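Local coordinates for Epf (Streptococcus pyogenes, PDB 4ES8), which acts as a cell surface adhesin, binding to cells through an N-terminal domain that contains a carbohydrate-binding module, at residues A[130-136]-A[185-191]; A[230-236]-A[271-277]. Where two conformers were deposited one is given. Numbering follows the deposited sequence.

Contact 1: A[130-136]-A[185-191]; sequences DYRIGSA and PMSLVLL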
# COMPACT_ATOMS: atom_id res chain seq x y z
N ASP A 130 -10.53 -15.59 -1.84
CA ASP A 130 -10.52 -14.45 -0.91
C ASP A 130 -9.30 -13.59 -1.24
O ASP A 130 -8.30 -14.11 -1.77
CB ASP A 130 -10.49 -14.91 0.56
CG ASP A 130 -10.78 -13.81 1.59
OD1 ASP A 130 -11.24 -12.70 1.18
OD2 ASP A 130 -10.53 -14.04 2.79
N TYR A 131 -9.39 -12.30 -0.94
CA TYR A 131 -8.30 -11.33 -1.13
C TYR A 131 -8.07 -10.62 0.20
O TYR A 131 -9.02 -10.08 0.76
CB TYR A 131 -8.61 -10.28 -2.20
CG TYR A 131 -9.17 -10.78 -3.51
CD1 TYR A 131 -8.54 -11.80 -4.22
CD2 TYR A 131 -10.26 -10.15 -4.11
CE1 TYR A 131 -9.01 -12.21 -5.47
CE2 TYR A 131 -10.73 -10.55 -5.35
CZ TYR A 131 -10.11 -11.58 -6.03
OH TYR A 131 -10.60 -11.99 -7.25
N ARG A 132 -6.84 -10.63 0.69
CA ARG A 132 -6.55 -9.98 1.95
C ARG A 132 -5.28 -9.19 1.87
O ARG A 132 -4.50 -9.39 0.94
CB ARG A 132 -6.38 -11.04 3.06
CG ARG A 132 -7.64 -11.85 3.41
CD ARG A 132 -8.58 -11.11 4.35
NE ARG A 132 -9.83 -11.85 4.46
CZ ARG A 132 -10.87 -11.42 5.17
NH1 ARG A 132 -10.81 -10.24 5.79
NH2 ARG A 132 -11.98 -12.14 5.24
N ILE A 133 -5.05 -8.32 2.86
CA ILE A 133 -3.76 -7.64 3.01
C ILE A 133 -3.04 -8.38 4.14
O ILE A 133 -3.67 -8.80 5.12
CB ILE A 133 -3.91 -6.13 3.31
CG1 ILE A 133 -4.83 -5.45 2.28
CG2 ILE A 133 -2.52 -5.44 3.38
CD1 ILE A 133 -4.40 -5.56 0.82
N GLY A 134 -1.73 -8.52 4.02
CA GLY A 134 -0.99 -9.16 5.09
C GLY A 134 0.43 -8.63 5.21
O GLY A 134 0.84 -7.73 4.47
N SER A 135 1.19 -9.22 6.15
CA SER A 135 2.61 -8.90 6.23
C SER A 135 3.31 -9.36 4.95
O SER A 135 2.83 -10.26 4.25
CB SER A 135 3.23 -9.65 7.41
OG SER A 135 3.02 -11.05 7.30
N ALA A 136 4.48 -8.77 4.64
CA ALA A 136 5.22 -9.26 3.49
C ALA A 136 5.71 -10.67 3.75
O ALA A 136 5.99 -11.03 4.90
CB ALA A 136 6.43 -8.36 3.23
N PRO A 185 7.35 -3.12 3.88
CA PRO A 185 6.70 -3.93 2.84
C PRO A 185 5.53 -4.72 3.41
O PRO A 185 5.56 -5.14 4.58
CB PRO A 185 7.81 -4.89 2.36
CG PRO A 185 8.77 -4.96 3.52
CD PRO A 185 8.73 -3.59 4.15
N MET A 186 4.51 -4.91 2.58
CA MET A 186 3.34 -5.72 2.91
C MET A 186 3.08 -6.68 1.77
O MET A 186 3.93 -6.82 0.89
CB MET A 186 2.13 -4.83 3.19
CG MET A 186 2.26 -4.05 4.49
SD MET A 186 0.80 -3.09 4.88
CE MET A 186 -0.27 -4.27 5.15
N SER A 187 1.96 -7.39 1.80
CA SER A 187 1.64 -8.28 0.69
C SER A 187 0.16 -8.22 0.38
O SER A 187 -0.68 -7.92 1.25
CB SER A 187 2.05 -9.73 0.98
OG SER A 187 1.29 -10.30 2.04
N LEU A 188 -0.15 -8.50 -0.87
CA LEU A 188 -1.48 -8.85 -1.31
C LEU A 188 -1.56 -10.36 -1.11
O LEU A 188 -0.71 -11.08 -1.65
CB LEU A 188 -1.75 -8.46 -2.78
CG LEU A 188 -3.05 -9.03 -3.37
CD1 LEU A 188 -4.31 -8.46 -2.67
CD2 LEU A 188 -3.16 -8.70 -4.85
N VAL A 189 -2.53 -10.82 -0.33
CA VAL A 189 -2.73 -12.25 -0.10
C VAL A 189 -3.83 -12.76 -1.01
O VAL A 189 -4.96 -12.27 -0.96
CB VAL A 189 -3.03 -12.59 1.39
CG1 VAL A 189 -2.82 -14.09 1.63
CG2 VAL A 189 -2.13 -11.77 2.31
N LEU A 190 -3.47 -13.71 -1.88
CA LEU A 190 -4.40 -14.28 -2.87
C LEU A 190 -4.76 -15.68 -2.42
O LEU A 190 -3.92 -16.59 -2.52
CB LEU A 190 -3.73 -14.29 -4.25
CG LEU A 190 -3.41 -12.89 -4.79
CD1 LEU A 190 -2.45 -12.98 -5.94
CD2 LEU A 190 -4.69 -12.14 -5.21
N LEU A 191 -5.96 -15.85 -1.84
CA LEU A 191 -6.35 -17.12 -1.26
C LEU A 191 -7.39 -17.83 -2.06
O LEU A 191 -8.30 -17.21 -2.61
CB LEU A 191 -6.91 -16.93 0.18
CG LEU A 191 -6.03 -16.11 1.13
CD1 LEU A 191 -6.53 -14.68 1.22
CD2 LEU A 191 -6.01 -16.72 2.52
O HOH W 1 5.79 -7.14 6.72
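Antiparallel strands satisfy their backbones in alternating pairs, and residues 130-136 and 185-191 illustrate the rule. Three hydrogen-bonded pairs each close two N-H to carbonyl bonds: Asp130 with Leu191 (N to O 2.9 Å in both directions), Arg132 with Val189 (Arg132 N to Val189 O 3.0 Å, Val189 N to Arg132 O 2.7 Å) and Gly134 with Ser187 (Gly134 N to Ser187 O 3.0 Å, Ser187 N to Gly134 O 2.9 Å). Next to these pairs the hydroxyl Ser187 OG donates to Ser135 O at 2.7 Å, a carbonyl that also accepts a hydrogen bond from Lys102 NZ, while a water accepts from Ala136 N and donates to Pro185 O, 2.9 Å from each. The absence of a side chain at Gly134 matters, since a CB there would crowd Val189 CG2.

Arg132 bridges two carboxylates: Arg132 NE forms a salt bridge with Asp130 OD2 at 2.8 Å, and Arg132 NH1 one with Glu150, whose other carboxylate oxygen accepts from Ile133 N. On the opposite face, Tyr131 CD1 meets Leu190 CD2 at 4.0 Å, and Ile133 and Leu188 both pack on Ile116 of strand 113-123; the Tyr131 hydroxyl finds Gln120. The outward-lying backbone groups of Met186, Leu188 and Leu190 bond to strand 97-105. Strand 186-194 is thus flanked on both edges, by 127-135 and 97-105; its sheet faces the one holding strands 113-123 and 172-180 across an apolar core, as in the β-sandwich of many carbohydrate-binding modules.

Contact 2: A[230-236]-A[271-277]; sequences KNVQLTL and NPISITL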
# COMPACT_ATOMS: atom_id res chain seq x y z
N LYS A 230 11.49 35.48 10.21
CA LYS A 230 11.89 34.38 9.32
C LYS A 230 11.09 33.10 9.54
O LYS A 230 11.01 32.27 8.62
CB LYS A 230 13.38 34.05 9.52
CG LYS A 230 14.35 35.14 9.04
CD LYS A 230 15.83 34.81 9.30
CE LYS A 230 16.23 34.85 10.76
NZ LYS A 230 16.18 36.22 11.34
N ASN A 231 10.54 32.91 10.76
CA ASN A 231 9.83 31.70 11.15
C ASN A 231 8.35 31.74 10.74
O ASN A 231 7.60 32.56 11.27
CB ASN A 231 9.97 31.48 12.66
CG ASN A 231 11.37 31.71 13.20
OD1 ASN A 231 12.34 31.08 12.77
ND2 ASN A 231 11.50 32.63 14.14
N VAL A 232 7.94 30.83 9.84
CA VAL A 232 6.56 30.70 9.40
C VAL A 232 6.08 29.37 9.97
O VAL A 232 6.80 28.38 9.87
CB VAL A 232 6.42 30.76 7.85
CG1 VAL A 232 4.98 30.48 7.41
CG2 VAL A 232 6.90 32.10 7.29
N GLN A 233 4.90 29.36 10.60
CA GLN A 233 4.38 28.13 11.20
C GLN A 233 3.12 27.71 10.47
O GLN A 233 2.14 28.46 10.44
CB GLN A 233 4.10 28.33 12.70
CG GLN A 233 5.38 28.54 13.53
CD GLN A 233 5.10 28.58 15.01
OE1 GLN A 233 3.98 28.86 15.47
NE2 GLN A 233 6.13 28.31 15.81
N LEU A 234 3.13 26.50 9.89
CA LEU A 234 1.96 26.01 9.17
C LEU A 234 1.34 24.83 9.89
O LEU A 234 2.04 23.83 10.13
CB LEU A 234 2.31 25.60 7.74
CG LEU A 234 2.98 26.67 6.87
CD1 LEU A 234 3.23 26.12 5.51
CD2 LEU A 234 2.08 27.95 6.71
N THR A 235 0.06 24.93 10.24
CA THR A 235 -0.66 23.83 10.89
C THR A 235 -1.39 23.04 9.80
O THR A 235 -2.24 23.58 9.10
CB THR A 235 -1.62 24.36 11.97
OG1 THR A 235 -0.87 25.07 12.95
CG2 THR A 235 -2.43 23.23 12.66
N LEU A 236 -1.06 21.75 9.68
CA LEU A 236 -1.71 20.90 8.68
C LEU A 236 -2.87 20.10 9.27
O LEU A 236 -2.88 19.78 10.47
CB LEU A 236 -0.69 19.90 8.11
CG LEU A 236 0.57 20.47 7.46
CD1 LEU A 236 1.48 19.32 7.00
CD2 LEU A 236 0.24 21.41 6.31
N ASN A 271 2.67 19.12 14.14
CA ASN A 271 2.28 20.50 13.95
C ASN A 271 2.88 21.38 15.07
O ASN A 271 2.96 20.93 16.22
CB ASN A 271 0.77 20.65 13.93
CG ASN A 271 0.15 20.30 12.61
OD1 ASN A 271 0.72 20.56 11.54
ND2 ASN A 271 -1.05 19.73 12.65
N PRO A 272 3.31 22.62 14.77
CA PRO A 272 3.30 23.25 13.44
C PRO A 272 4.54 22.88 12.62
O PRO A 272 5.63 22.63 13.17
CB PRO A 272 3.28 24.74 13.78
CG PRO A 272 4.10 24.84 15.05
CD PRO A 272 3.89 23.52 15.79
N ILE A 273 4.36 22.86 11.30
CA ILE A 273 5.46 22.62 10.37
C ILE A 273 6.15 23.96 10.21
O ILE A 273 5.49 24.94 9.84
CB ILE A 273 4.97 22.05 9.01
CG1 ILE A 273 4.03 20.82 9.16
CG2 ILE A 273 6.15 21.80 8.06
CD1 ILE A 273 4.56 19.55 9.92
N SER A 274 7.44 24.02 10.49
CA SER A 274 8.17 25.27 10.38
C SER A 274 8.80 25.42 9.02
O SER A 274 9.36 24.48 8.46
CB SER A 274 9.24 25.38 11.46
OG SER A 274 8.64 25.36 12.75
N ILE A 275 8.68 26.63 8.48
CA ILE A 275 9.32 27.06 7.25
C ILE A 275 10.18 28.27 7.64
O ILE A 275 9.67 29.18 8.31
CB ILE A 275 8.29 27.36 6.12
CG1 ILE A 275 7.57 26.05 5.69
CG2 ILE A 275 8.98 28.04 4.92
CD1 ILE A 275 6.59 26.16 4.51
N THR A 276 11.46 28.25 7.28
CA THR A 276 12.37 29.35 7.57
C THR A 276 12.61 30.15 6.30
O THR A 276 13.15 29.61 5.33
CB THR A 276 13.69 28.86 8.19
OG1 THR A 276 13.39 28.04 9.32
CG2 THR A 276 14.61 30.01 8.61
N LEU A 277 12.22 31.43 6.30
CA LEU A 277 12.46 32.30 5.15
C LEU A 277 13.88 32.83 5.19
O LEU A 277 14.51 32.80 6.25
CB LEU A 277 11.48 33.50 5.21
CG LEU A 277 9.99 33.21 5.22
CD1 LEU A 277 9.20 34.49 5.49
CD2 LEU A 277 9.54 32.58 3.89
O HOH W 2 12.05 28.79 11.38
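Val232, Leu234, Ile273 and Ile275 share one face of this antiparallel pair and make its apolar centre. Leu234 CD1 lies 3.5 Å from Ile275 CD1, and the row is extended at one end by Val232 CG2 against Leu277 CD1 (3.8 Å) and at the other by Leu236 CD1 against Ile273 CG1 (3.7 Å). The backbone beneath is regular: Val232 and Ile275 exchange two hydrogen bonds (Val232 N to Ile275 O 2.8 Å, Ile275 N to Val232 O 2.9 Å), as do Leu234 and Ile273 (2.8 Å from N to O each way), and Leu277 N reaches Lys230 O at 2.7 Å.

Just before strand 273-276, where a cis peptide precedes Pro272, a side chain imitates the main chain: Asn271 OD1 accepts from Leu236 N and Asn271 ND2 donates to Leu236 O, both at 2.8 Å. The other face is polar, a water bridging Asn231 OD1 (2.7 Å) and Thr276 OG1 (2.6 Å). At the end of the pair, Lys230 NZ forms a salt bridge with Glu279 of helix 279-284.

Strand 231-237 is central in a three-stranded sheet, between 219-224 and 273-276, whose apolar face packs on Ile250 of strand 248-253 and Val263 of strand 259-264.

Followed from the N terminus, the chain first builds the large N-terminal part, where contact 1 pairs strand 127-135 with strand 186-194 across 48 intervening residues that include helix 150-153 and strands 154-159 and 172-180. Only after this loop has closed, and strand 202-213 has added to the facing sheet, does the chain enter the smaller second part. There contact 2 closes a loop of 34 residues, containing strands 248-253 and 259-264 of the opposing sheet. The two loops neither nest nor cross; contact 1 and contact 2 stand in series, their centres 39 Å apart and their nearest atoms about 23 Å apart. Each contact joins strands within one sheet of its own part, probably the carbohydrate-binding module and the fibronectin-like domain respectively.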